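Local coordinates for glucose import ATP-binding protein GlcV (Sulfolobus solfataricus, PDB 1OXX) that hydrolyses ATP to power glucose uptake as the ATP-binding subunit of the GlcSTUV ABC transporter, at residues Glu243-Glu248 against Glu323-Ser328; Gly299-Ile304 against Ile313-Leu318; Asp227-Pro232 against Arg277-Lys282; Leu261-Ser266 against Asp345-Phe350. The protein carries 1 engineered substitution. One frame throughout, in Å; residues are numbered along the deposited sequence.

Contact 1. Residues Glu243-Glu248 against Glu323-Ser328; sequences EINELE and EIFTYS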
# COMPACT_ATOMS: atom_id res chain seq x y z
N GLU A 243 8.91 3.68 -6.88
CA GLU A 243 10.31 3.56 -7.27
C GLU A 243 11.01 4.90 -7.19
O GLU A 243 10.46 5.94 -7.56
CB GLU A 243 10.44 3.03 -8.70
CG GLU A 243 9.93 1.61 -8.86
CD GLU A 243 10.46 0.94 -10.11
OE1 GLU A 243 10.57 1.63 -11.14
OE2 GLU A 243 10.78 -0.27 -10.04
N ILE A 244 12.24 4.85 -6.70
CA ILE A 244 13.06 6.05 -6.64
C ILE A 244 14.54 5.69 -6.60
O ILE A 244 14.93 4.65 -6.05
CB ILE A 244 12.68 6.91 -5.40
CG1 ILE A 244 13.30 8.30 -5.52
CG2 ILE A 244 13.11 6.23 -4.11
CD1 ILE A 244 12.67 9.36 -4.62
N ASN A 245 15.34 6.53 -7.24
CA ASN A 245 16.78 6.47 -7.14
C ASN A 245 17.24 7.24 -5.91
O ASN A 245 16.84 8.39 -5.71
CB ASN A 245 17.41 7.11 -8.38
CG ASN A 245 17.08 6.35 -9.64
OD1 ASN A 245 17.62 5.27 -9.86
ND2 ASN A 245 16.22 6.92 -10.48
N GLU A 246 18.09 6.61 -5.11
CA GLU A 246 18.66 7.23 -3.92
C GLU A 246 20.15 7.38 -4.11
O GLU A 246 20.86 6.39 -4.35
CB GLU A 246 18.40 6.35 -2.69
CG GLU A 246 16.96 5.93 -2.50
CD GLU A 246 16.76 4.99 -1.33
OE1 GLU A 246 17.64 4.90 -0.44
OE2 GLU A 246 15.69 4.33 -1.31
N LEU A 247 20.64 8.62 -4.03
CA LEU A 247 22.06 8.90 -4.23
C LEU A 247 22.55 9.76 -3.10
O LEU A 247 21.80 10.58 -2.59
CB LEU A 247 22.30 9.70 -5.51
CG LEU A 247 21.90 9.09 -6.84
CD1 LEU A 247 20.48 9.49 -7.10
CD2 LEU A 247 22.81 9.59 -7.95
N GLU A 248 23.82 9.61 -2.74
CA GLU A 248 24.42 10.42 -1.70
C GLU A 248 25.52 11.29 -2.29
O GLU A 248 26.32 10.82 -3.11
CB GLU A 248 25.01 9.54 -0.59
CG GLU A 248 25.59 10.36 0.57
CD GLU A 248 26.32 9.53 1.62
OE1 GLU A 248 25.84 8.43 1.95
OE2 GLU A 248 27.37 10.00 2.13
N GLU A 323 24.05 4.87 -8.47
CA GLU A 323 23.27 4.52 -9.65
C GLU A 323 22.00 5.34 -9.82
O GLU A 323 21.37 5.78 -8.86
CB GLU A 323 22.87 3.06 -9.58
CG GLU A 323 24.03 2.08 -9.63
CD GLU A 323 23.60 0.64 -9.42
OE1 GLU A 323 22.41 0.38 -9.13
OE2 GLU A 323 24.47 -0.25 -9.54
N ILE A 324 21.64 5.52 -11.09
CA ILE A 324 20.37 6.10 -11.46
C ILE A 324 19.81 5.22 -12.59
O ILE A 324 20.48 4.94 -13.60
CB ILE A 324 20.50 7.52 -11.98
CG1 ILE A 324 20.88 8.47 -10.85
CG2 ILE A 324 19.22 7.95 -12.62
CD1 ILE A 324 21.07 9.89 -11.35
N PHE A 325 18.58 4.74 -12.39
CA PHE A 325 17.89 4.06 -13.47
C PHE A 325 16.68 4.85 -13.93
O PHE A 325 16.08 5.66 -13.20
CB PHE A 325 17.48 2.62 -13.10
CG PHE A 325 16.44 2.52 -12.04
CD1 PHE A 325 15.10 2.48 -12.36
CD2 PHE A 325 16.80 2.47 -10.71
CE1 PHE A 325 14.13 2.40 -11.36
CE2 PHE A 325 15.85 2.40 -9.71
CZ PHE A 325 14.51 2.35 -10.05
N THR A 326 16.35 4.62 -15.19
CA THR A 326 15.20 5.23 -15.81
C THR A 326 14.69 4.27 -16.89
O THR A 326 15.36 3.30 -17.23
CB THR A 326 15.57 6.60 -16.40
OG1 THR A 326 14.38 7.27 -16.82
CG2 THR A 326 16.37 6.44 -17.67
N TYR A 327 13.50 4.53 -17.42
CA TYR A 327 12.89 3.65 -18.43
C TYR A 327 12.81 4.35 -19.77
O TYR A 327 12.50 5.53 -19.85
CB TYR A 327 11.50 3.18 -18.01
CG TYR A 327 11.50 2.40 -16.74
CD1 TYR A 327 11.19 3.00 -15.53
CD2 TYR A 327 11.81 1.04 -16.75
CE1 TYR A 327 11.21 2.28 -14.37
CE2 TYR A 327 11.85 0.31 -15.58
CZ TYR A 327 11.53 0.93 -14.39
OH TYR A 327 11.55 0.21 -13.22
N SER A 328 13.05 3.60 -20.84
CA SER A 328 13.06 4.19 -22.17
C SER A 328 12.53 3.28 -23.26
O SER A 328 12.54 2.05 -23.13
CB SER A 328 14.48 4.59 -22.54
OG SER A 328 14.50 5.21 -23.82
O HOH W 1 19.18 3.76 -8.31
O HOH W 2 20.31 4.80 -6.55
O HOH W 3 22.10 4.95 -6.06
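The ring of F325 has N245 ND2 over one face and E243 OE1 at its edge, in the ring plane, with that oxygen 3.6 Å from F325 CE1. R312 makes a cation-pi contact with the same ring. E243 OE1 also lies in plane at the edge of the Y327 ring, whose plane is only 8° from that of the E243 carboxylate. Y327 OH donates to E243 OE1 at 2.7 Å, on the syn lone pair of that oxygen.

The amide of N245 does the central work by pairing with both backbone polar groups of F325. N245 OD1 accepts from F325 N at 2.8 Å, the N-H lying well above the C=O plane of the amide. N245 ND2 donates back to F325 O at 3.0 Å, and here the acceptor lies in the amide plane. With F325 CG set between its own backbone N and carbonyl carbon (chi1 67°), the ring lies by this amide, and F325 CD2 comes within 3.0 Å of N245 OD1.

Beside this, L247 CD2 packs on I324 CG1 at 3.7 Å, the two side chains crossing at about a right angle. Water 3 accepts from E323 N and donates to E246 O at 2.6 Å.

N245 ND2 also binds I276 O. One buried amide thus bridges strand 324-328 of one sheet and strand 271-276 of the other, and it supplies the direct bonds from 245-248 to the F325 backbone.

Contact 2. Residues Gly299-Ile304 against Ile313-Leu318; sequences GKVKVI and ITITPL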
# COMPACT_ATOMS: atom_id res chain seq x y z
N GLY A 299 27.07 10.91 -17.48
CA GLY A 299 27.05 9.60 -16.87
C GLY A 299 27.47 8.56 -17.88
O GLY A 299 27.73 8.87 -19.03
N LYS A 300 27.51 7.32 -17.44
CA LYS A 300 27.89 6.21 -18.30
C LYS A 300 26.93 5.06 -18.04
O LYS A 300 26.64 4.71 -16.89
CB LYS A 300 29.33 5.82 -18.00
CG LYS A 300 29.84 4.62 -18.78
CD LYS A 300 31.35 4.42 -18.55
CE LYS A 300 31.82 3.04 -19.00
NZ LYS A 300 33.29 2.87 -18.82
N VAL A 301 26.43 4.45 -19.11
CA VAL A 301 25.54 3.32 -18.94
C VAL A 301 26.26 2.11 -18.34
O VAL A 301 27.32 1.68 -18.84
CB VAL A 301 24.87 2.93 -20.29
CG1 VAL A 301 23.96 1.78 -20.10
CG2 VAL A 301 24.12 4.10 -20.86
N LYS A 302 25.71 1.60 -17.25
CA LYS A 302 26.26 0.43 -16.57
C LYS A 302 25.60 -0.87 -17.03
O LYS A 302 26.29 -1.86 -17.32
CB LYS A 302 26.06 0.59 -15.07
CG LYS A 302 26.49 -0.60 -14.26
CD LYS A 302 26.25 -0.35 -12.79
CE LYS A 302 26.73 -1.51 -11.94
NZ LYS A 302 26.64 -1.20 -10.48
N VAL A 303 24.27 -0.89 -17.06
CA VAL A 303 23.55 -2.10 -17.41
C VAL A 303 22.13 -1.78 -17.86
O VAL A 303 21.55 -0.78 -17.43
CB VAL A 303 23.53 -3.07 -16.21
CG1 VAL A 303 22.79 -2.45 -15.03
CG2 VAL A 303 22.98 -4.45 -16.61
N ILE A 304 21.60 -2.64 -18.71
CA ILE A 304 20.24 -2.53 -19.19
C ILE A 304 19.44 -3.75 -18.83
O ILE A 304 19.92 -4.90 -18.93
CB ILE A 304 20.21 -2.33 -20.72
CG1 ILE A 304 21.00 -1.08 -21.11
CG2 ILE A 304 18.75 -2.23 -21.23
CD1 ILE A 304 21.10 -0.90 -22.58
N ILE A 313 17.35 1.45 -18.05
CA ILE A 313 18.72 1.84 -18.24
C ILE A 313 19.30 2.34 -16.94
O ILE A 313 18.78 3.31 -16.36
CB ILE A 313 18.84 2.95 -19.33
CG1 ILE A 313 18.16 2.53 -20.62
CG2 ILE A 313 20.29 3.30 -19.55
CD1 ILE A 313 18.12 3.60 -21.65
N THR A 314 20.36 1.71 -16.47
CA THR A 314 21.04 2.12 -15.26
C THR A 314 22.35 2.79 -15.64
O THR A 314 23.13 2.22 -16.41
CB THR A 314 21.35 0.92 -14.37
OG1 THR A 314 20.13 0.32 -13.89
CG2 THR A 314 22.10 1.37 -13.12
N ILE A 315 22.56 4.00 -15.12
CA ILE A 315 23.80 4.71 -15.34
C ILE A 315 24.46 4.94 -14.01
O ILE A 315 23.85 4.75 -12.96
CB ILE A 315 23.54 6.09 -16.00
CG1 ILE A 315 22.76 7.01 -15.07
CG2 ILE A 315 22.78 5.93 -17.30
CD1 ILE A 315 23.61 8.01 -14.37
N THR A 316 25.74 5.31 -14.06
CA THR A 316 26.40 5.88 -12.90
C THR A 316 27.07 7.14 -13.39
O THR A 316 27.34 7.28 -14.58
CB THR A 316 27.48 5.01 -12.26
OG1 THR A 316 28.58 4.87 -13.16
CG2 THR A 316 26.99 3.61 -11.95
N PRO A 317 27.32 8.08 -12.49
CA PRO A 317 28.13 9.23 -12.86
C PRO A 317 29.54 8.75 -13.11
O PRO A 317 29.90 7.65 -12.68
CB PRO A 317 28.11 10.11 -11.61
CG PRO A 317 26.98 9.61 -10.81
CD PRO A 317 26.87 8.14 -11.09
N LEU A 318 30.33 9.55 -13.81
CA LEU A 318 31.76 9.27 -13.90
C LEU A 318 32.32 9.52 -12.49
O LEU A 318 31.84 10.39 -11.78
CB LEU A 318 32.43 10.20 -14.91
CG LEU A 318 32.46 9.82 -16.40
CD1 LEU A 318 31.10 9.79 -17.04
CD2 LEU A 318 33.35 10.81 -17.15
O HOH W 4 28.52 3.25 -15.26
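T314 O is met from across the hairpin by two successive N-H groups: K302 N at 2.8 Å, and V303 N in a weak bond at 3.4 Å. T314 N answers by donating to V303 O at 2.9 Å. Two residues facing one make this a classic beta bulge, and K302 has the near-helical backbone (phi -94°, psi -49°) that takes up the extra residue. Toward the other end the register is regular, K300 and T316 exchanging a pair of backbone bonds, and water 4 links K300 O to T316 OG1.

The side-chain contacts run partly diagonal to this register. V303 and T314, which do pair, lie side by side and point the same way, V303 CG1 standing 3.7 Å from T314 CB; V303 CG1 itself is wedged between its backbone N and carbonyl carbon (chi1 62°). V301 CG1 instead meets I313 CG2 at 4.0 Å. The aliphatic chain of K302 passes T316, CD to CG2 4.1 Å, before its NZ forms a salt bridge with E323.

Further out, G299 and V301 bond by backbone to strand 337-342 and the loop before it, while I313 and I315 bond to strand 324-328. Strand 294-307 is thus the central one of a five-stranded antiparallel sheet, and 310-317 lies between it and the edge strand 324-328, with I313 and I315 touching L283 of strand 281-284.

Contact 3. Residues Asp227-Pro232 against Arg277-Lys282; sequences DLYDNP and RPEDVK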
# COMPACT_ATOMS: atom_id res chain seq x y z
N ASP A 227 0.59 13.15 -2.37
CA ASP A 227 1.39 14.03 -1.53
C ASP A 227 2.57 13.27 -0.93
O ASP A 227 3.68 13.81 -0.87
CB ASP A 227 0.49 14.69 -0.48
CG ASP A 227 -0.45 15.71 -1.10
OD1 ASP A 227 -0.12 16.24 -2.18
OD2 ASP A 227 -1.54 16.04 -0.58
N LEU A 228 2.36 12.03 -0.51
CA LEU A 228 3.48 11.22 -0.06
C LEU A 228 4.43 10.96 -1.22
O LEU A 228 5.65 10.90 -1.02
CB LEU A 228 3.03 9.88 0.52
CG LEU A 228 2.75 9.91 2.03
CD1 LEU A 228 1.60 10.83 2.31
CD2 LEU A 228 2.48 8.52 2.58
N TYR A 229 3.88 10.78 -2.42
CA TYR A 229 4.69 10.49 -3.59
C TYR A 229 5.62 11.65 -3.97
O TYR A 229 6.82 11.46 -4.24
CB TYR A 229 3.77 10.18 -4.77
CG TYR A 229 4.45 9.51 -5.95
CD1 TYR A 229 4.74 8.17 -5.92
CD2 TYR A 229 4.76 10.21 -7.10
CE1 TYR A 229 5.32 7.54 -7.00
CE2 TYR A 229 5.36 9.60 -8.17
CZ TYR A 229 5.64 8.26 -8.12
OH TYR A 229 6.21 7.58 -9.17
N ASP A 230 5.07 12.86 -3.99
CA ASP A 230 5.82 14.02 -4.41
C ASP A 230 6.52 14.75 -3.26
O ASP A 230 7.56 15.38 -3.48
CB ASP A 230 4.91 15.00 -5.14
CG ASP A 230 4.51 14.52 -6.51
OD1 ASP A 230 5.22 13.67 -7.10
OD2 ASP A 230 3.47 14.95 -7.06
N ASN A 231 5.98 14.64 -2.05
CA ASN A 231 6.55 15.31 -0.88
C ASN A 231 6.79 14.35 0.29
O ASN A 231 6.27 14.54 1.39
CB ASN A 231 5.64 16.47 -0.47
CG ASN A 231 5.48 17.48 -1.58
OD1 ASN A 231 6.45 18.10 -2.01
ND2 ASN A 231 4.26 17.62 -2.08
N PRO A 232 7.58 13.32 0.06
CA PRO A 232 7.85 12.36 1.14
C PRO A 232 8.71 12.99 2.22
O PRO A 232 9.63 13.76 1.91
CB PRO A 232 8.61 11.24 0.45
CG PRO A 232 9.22 11.89 -0.78
CD PRO A 232 8.24 12.95 -1.20
N ARG A 277 12.97 10.13 -8.92
CA ARG A 277 12.22 9.00 -9.46
C ARG A 277 12.59 8.75 -10.93
O ARG A 277 12.96 9.67 -11.66
CB ARG A 277 10.73 9.23 -9.28
CG ARG A 277 10.30 9.30 -7.83
CD ARG A 277 8.78 9.11 -7.65
NE ARG A 277 8.38 9.41 -6.29
CZ ARG A 277 8.53 8.60 -5.25
NH1 ARG A 277 9.00 7.36 -5.41
NH2 ARG A 277 8.14 8.99 -4.04
N PRO A 278 12.49 7.50 -11.38
CA PRO A 278 12.89 7.17 -12.77
C PRO A 278 12.16 7.98 -13.83
O PRO A 278 12.75 8.29 -14.85
CB PRO A 278 12.60 5.68 -12.87
CG PRO A 278 11.62 5.43 -11.80
CD PRO A 278 12.05 6.30 -10.65
N GLU A 279 10.89 8.32 -13.62
CA GLU A 279 10.16 9.10 -14.60
C GLU A 279 10.66 10.54 -14.69
O GLU A 279 10.33 11.25 -15.62
CB GLU A 279 8.67 9.10 -14.29
CG GLU A 279 8.29 9.80 -12.98
CD GLU A 279 8.13 8.86 -11.80
OE1 GLU A 279 8.78 7.80 -11.79
OE2 GLU A 279 7.37 9.23 -10.86
N ASP A 280 11.47 10.94 -13.72
CA ASP A 280 11.99 12.30 -13.64
C ASP A 280 13.43 12.40 -14.09
O ASP A 280 14.12 13.38 -13.78
CB ASP A 280 11.81 12.86 -12.24
CG ASP A 280 10.36 12.91 -11.83
OD1 ASP A 280 9.50 13.26 -12.69
OD2 ASP A 280 10.02 12.59 -10.67
N VAL A 281 13.87 11.38 -14.82
CA VAL A 281 15.22 11.32 -15.39
C VAL A 281 15.08 11.10 -16.90
O VAL A 281 14.23 10.33 -17.34
CB VAL A 281 16.02 10.15 -14.79
CG1 VAL A 281 17.40 9.97 -15.47
CG2 VAL A 281 16.17 10.31 -13.29
N LYS A 282 15.95 11.75 -17.68
CA LYS A 282 15.99 11.55 -19.13
C LYS A 282 17.45 11.55 -19.56
O LYS A 282 18.24 12.33 -19.04
CB LYS A 282 15.23 12.65 -19.87
CG LYS A 282 15.22 12.52 -21.37
CD LYS A 282 14.30 13.57 -22.03
CE LYS A 282 14.38 13.54 -23.54
NZ LYS A 282 13.73 12.34 -24.11
O HOH W 5 8.60 5.67 -10.06
O HOH W 6 7.62 12.26 -7.22
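Y229 O, near the C-terminal end of helix 225-230, accepts two bonds from the guanidinium of R277. The NH2 bond is the main one, 2.8 Å to Y229 O on a lone pair and fairly straight (161° at the hydrogen). R277 NE reaches the same oxygen at 3.3 Å along a more bent path, its one proton shared with water 6, which is also bonded to D230 OD1. R277 NH1 is taken up by the carbonyls of A238 and E243.

The guanidinium lies flat on the Y229 ring, the planes 15° apart, with R277 NE over the ring centre and CZ 3.9 Å from the centroid in a cation-pi contact. Y229 CG is anti to the backbone N (chi1 -164°), beside its own carbonyl carbon, where R277 can meet ring and carbonyl together. At the far end of the ring Y229 OH donates to E279 OE2 at 2.6 Å, tip to tip, on the syn side of the carboxylate. Water 5 donates to both Y229 OH and E279 OE1.

An alanine in place of Y229 would probably leave E279 OE2 without its hydroxyl donor and one face of the R277 guanidinium without its aromatic cover.

Carbonyls and a ring receive the buried R277 charge, with D230 nearby through water 6, and the negative pole of the helix end is likely to favour it; the contact probably joins the ABC-ATPase part to the C-terminal part.

Contact 4. Residues Leu261-Ser266 against Asp345-Phe350; sequences LRFPVS and DKIKVF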
# COMPACT_ATOMS: atom_id res chain seq x y z
N LEU A 261 27.89 14.36 -11.65
CA LEU A 261 26.59 14.98 -11.56
C LEU A 261 26.58 16.03 -10.47
O LEU A 261 27.28 15.92 -9.45
CB LEU A 261 25.52 13.94 -11.26
CG LEU A 261 25.33 12.81 -12.27
CD1 LEU A 261 24.14 11.97 -11.83
CD2 LEU A 261 25.12 13.35 -13.66
N ARG A 262 25.77 17.06 -10.69
CA ARG A 262 25.57 18.13 -9.72
C ARG A 262 24.11 18.56 -9.74
O ARG A 262 23.62 19.06 -10.76
CB ARG A 262 26.48 19.32 -10.01
CG ARG A 262 26.59 20.28 -8.84
CD ARG A 262 27.73 21.27 -8.98
NE ARG A 262 27.58 22.07 -10.18
CZ ARG A 262 28.54 22.77 -10.73
NH1 ARG A 262 29.76 22.78 -10.19
NH2 ARG A 262 28.30 23.47 -11.83
N PHE A 263 23.42 18.37 -8.61
CA PHE A 263 22.00 18.69 -8.47
C PHE A 263 21.86 20.04 -7.80
O PHE A 263 22.47 20.27 -6.77
CB PHE A 263 21.31 17.62 -7.62
CG PHE A 263 21.24 16.29 -8.29
CD1 PHE A 263 22.32 15.43 -8.25
CD2 PHE A 263 20.11 15.92 -9.00
CE1 PHE A 263 22.25 14.20 -8.89
CE2 PHE A 263 20.05 14.69 -9.63
CZ PHE A 263 21.13 13.84 -9.57
N PRO A 264 21.07 20.93 -8.40
CA PRO A 264 20.94 22.31 -7.91
C PRO A 264 20.02 22.49 -6.72
O PRO A 264 19.00 23.20 -6.76
CB PRO A 264 20.41 23.05 -9.14
CG PRO A 264 19.66 22.04 -9.87
CD PRO A 264 20.35 20.72 -9.66
N VAL A 265 20.39 21.83 -5.63
CA VAL A 265 19.64 21.88 -4.38
C VAL A 265 20.65 21.88 -3.25
O VAL A 265 21.81 21.61 -3.45
CB VAL A 265 18.67 20.68 -4.23
CG1 VAL A 265 17.56 20.77 -5.27
CG2 VAL A 265 19.41 19.35 -4.31
N SER A 266 20.19 22.19 -2.05
CA SER A 266 21.07 22.21 -0.89
C SER A 266 20.29 21.86 0.38
O SER A 266 19.07 21.87 0.42
CB SER A 266 21.70 23.60 -0.76
OG SER A 266 22.67 23.64 0.28
N ASP A 345 11.91 20.41 -10.42
CA ASP A 345 10.96 20.50 -9.32
C ASP A 345 10.68 19.16 -8.69
O ASP A 345 9.98 19.11 -7.66
CB ASP A 345 9.66 21.19 -9.74
CG ASP A 345 8.85 20.39 -10.73
OD1 ASP A 345 9.32 19.32 -11.19
OD2 ASP A 345 7.72 20.76 -11.12
N LYS A 346 11.24 18.09 -9.24
CA LYS A 346 11.00 16.76 -8.69
C LYS A 346 12.22 16.22 -7.95
O LYS A 346 12.19 15.10 -7.44
CB LYS A 346 10.57 15.77 -9.76
CG LYS A 346 9.32 16.15 -10.50
CD LYS A 346 8.11 15.98 -9.63
CE LYS A 346 6.84 16.37 -10.39
NZ LYS A 346 5.64 16.17 -9.56
N ILE A 347 13.29 16.99 -7.84
CA ILE A 347 14.42 16.55 -7.05
C ILE A 347 14.06 16.61 -5.58
O ILE A 347 13.60 17.64 -5.08
CB ILE A 347 15.65 17.45 -7.28
CG1 ILE A 347 16.09 17.50 -8.75
CG2 ILE A 347 16.77 17.05 -6.35
CD1 ILE A 347 17.03 18.65 -9.08
N LYS A 348 14.21 15.49 -4.89
CA LYS A 348 14.00 15.44 -3.45
C LYS A 348 15.35 15.43 -2.78
O LYS A 348 16.30 14.81 -3.28
CB LYS A 348 13.20 14.21 -3.07
CG LYS A 348 11.81 14.20 -3.69
CD LYS A 348 11.37 12.80 -3.98
CE LYS A 348 9.97 12.72 -4.62
NZ LYS A 348 9.80 13.36 -5.95
N VAL A 349 15.48 16.15 -1.69
CA VAL A 349 16.75 16.20 -0.99
C VAL A 349 16.53 16.13 0.50
O VAL A 349 15.57 16.69 1.02
CB VAL A 349 17.58 17.46 -1.42
CG1 VAL A 349 16.93 18.74 -0.94
CG2 VAL A 349 19.02 17.36 -0.91
N PHE A 350 17.40 15.37 1.15
CA PHE A 350 17.36 15.16 2.60
C PHE A 350 18.74 15.26 3.20
O PHE A 350 19.75 14.98 2.54
CB PHE A 350 16.80 13.77 2.93
CG PHE A 350 15.51 13.46 2.23
CD1 PHE A 350 15.50 12.80 1.01
CD2 PHE A 350 14.31 13.86 2.78
CE1 PHE A 350 14.33 12.54 0.36
CE2 PHE A 350 13.13 13.60 2.14
CZ PHE A 350 13.14 12.93 0.94
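V265 and V349 meet tip to tip, V265 CG2 resting 3.9 Å from V349 CB. This apolar packing carries the contact, and I347 continues it with two separate branches. I347 CG2 touches V265 CG1 at 4.0 Å. I347 CD1 reaches the other way, to P264 CD at 4.0 Å and to the edge of the F263 ring, near its plane, 4.1 Å from F263 CD2. The V265 methyls divide unequally: CG1 meets I347, while CG2 sits against V349 and also touches I347 CG2; CG2 lies between the backbone N and the carbonyl carbon, and CG1 (chi1 -67°) is anti to the carbonyl carbon. An alanine in place of I347 would probably open a gap between P264, the F263 ring edge and V265, since the branches that fill it would be gone.

Polar groups have little share across the contact. V349 CG1 approaches S266 O to 4.0 Å, a plain van der Waals touch, and the two backbones are not bonded to each other. Within the first segment P264 is the centre of an inverse gamma turn, closed by a weak bond from V265 N to F263 O; the turn takes the chain out of strand 261-263.

Behind these residues F263, V265 and V349 all pack on I274 of strand 271-276. Strands 261-263 and 348-351 are the outermost members of one antiparallel sheet, ordered 261-263, 255-258, 245-252, 271-276, 348-351. That order, closed by packing between its edges and the loop after 261-263, is consistent with an OB-like barrel; the family containing strand 348-351 belongs to the OB clan, and this sheet may share that character.

Overall arrangement
Contacts 1, 2 and 4 lie in the C-terminal region, and contact 3 probably ties that region to the ABC-ATPase part through helix 225-230. Contact 1 is the hub: its centre is about 10 Å from those of contacts 2 and 3 and about 13 Å from that of contact 4. It joins contact 2 through the salt bridge from K302 NZ to E323 OE2, 2.6 Å, and contact 3 through R277 NH1 and E243 O, 3.0 Å apart. Contacts 3 and 4 meet where K346 NZ forms a long, weak ion pair with D230 OD1. Contact 3 lies nearest the nucleotide site: the L228 side chain is about 12 Å from that of K44, an inferred ATP-binding residue.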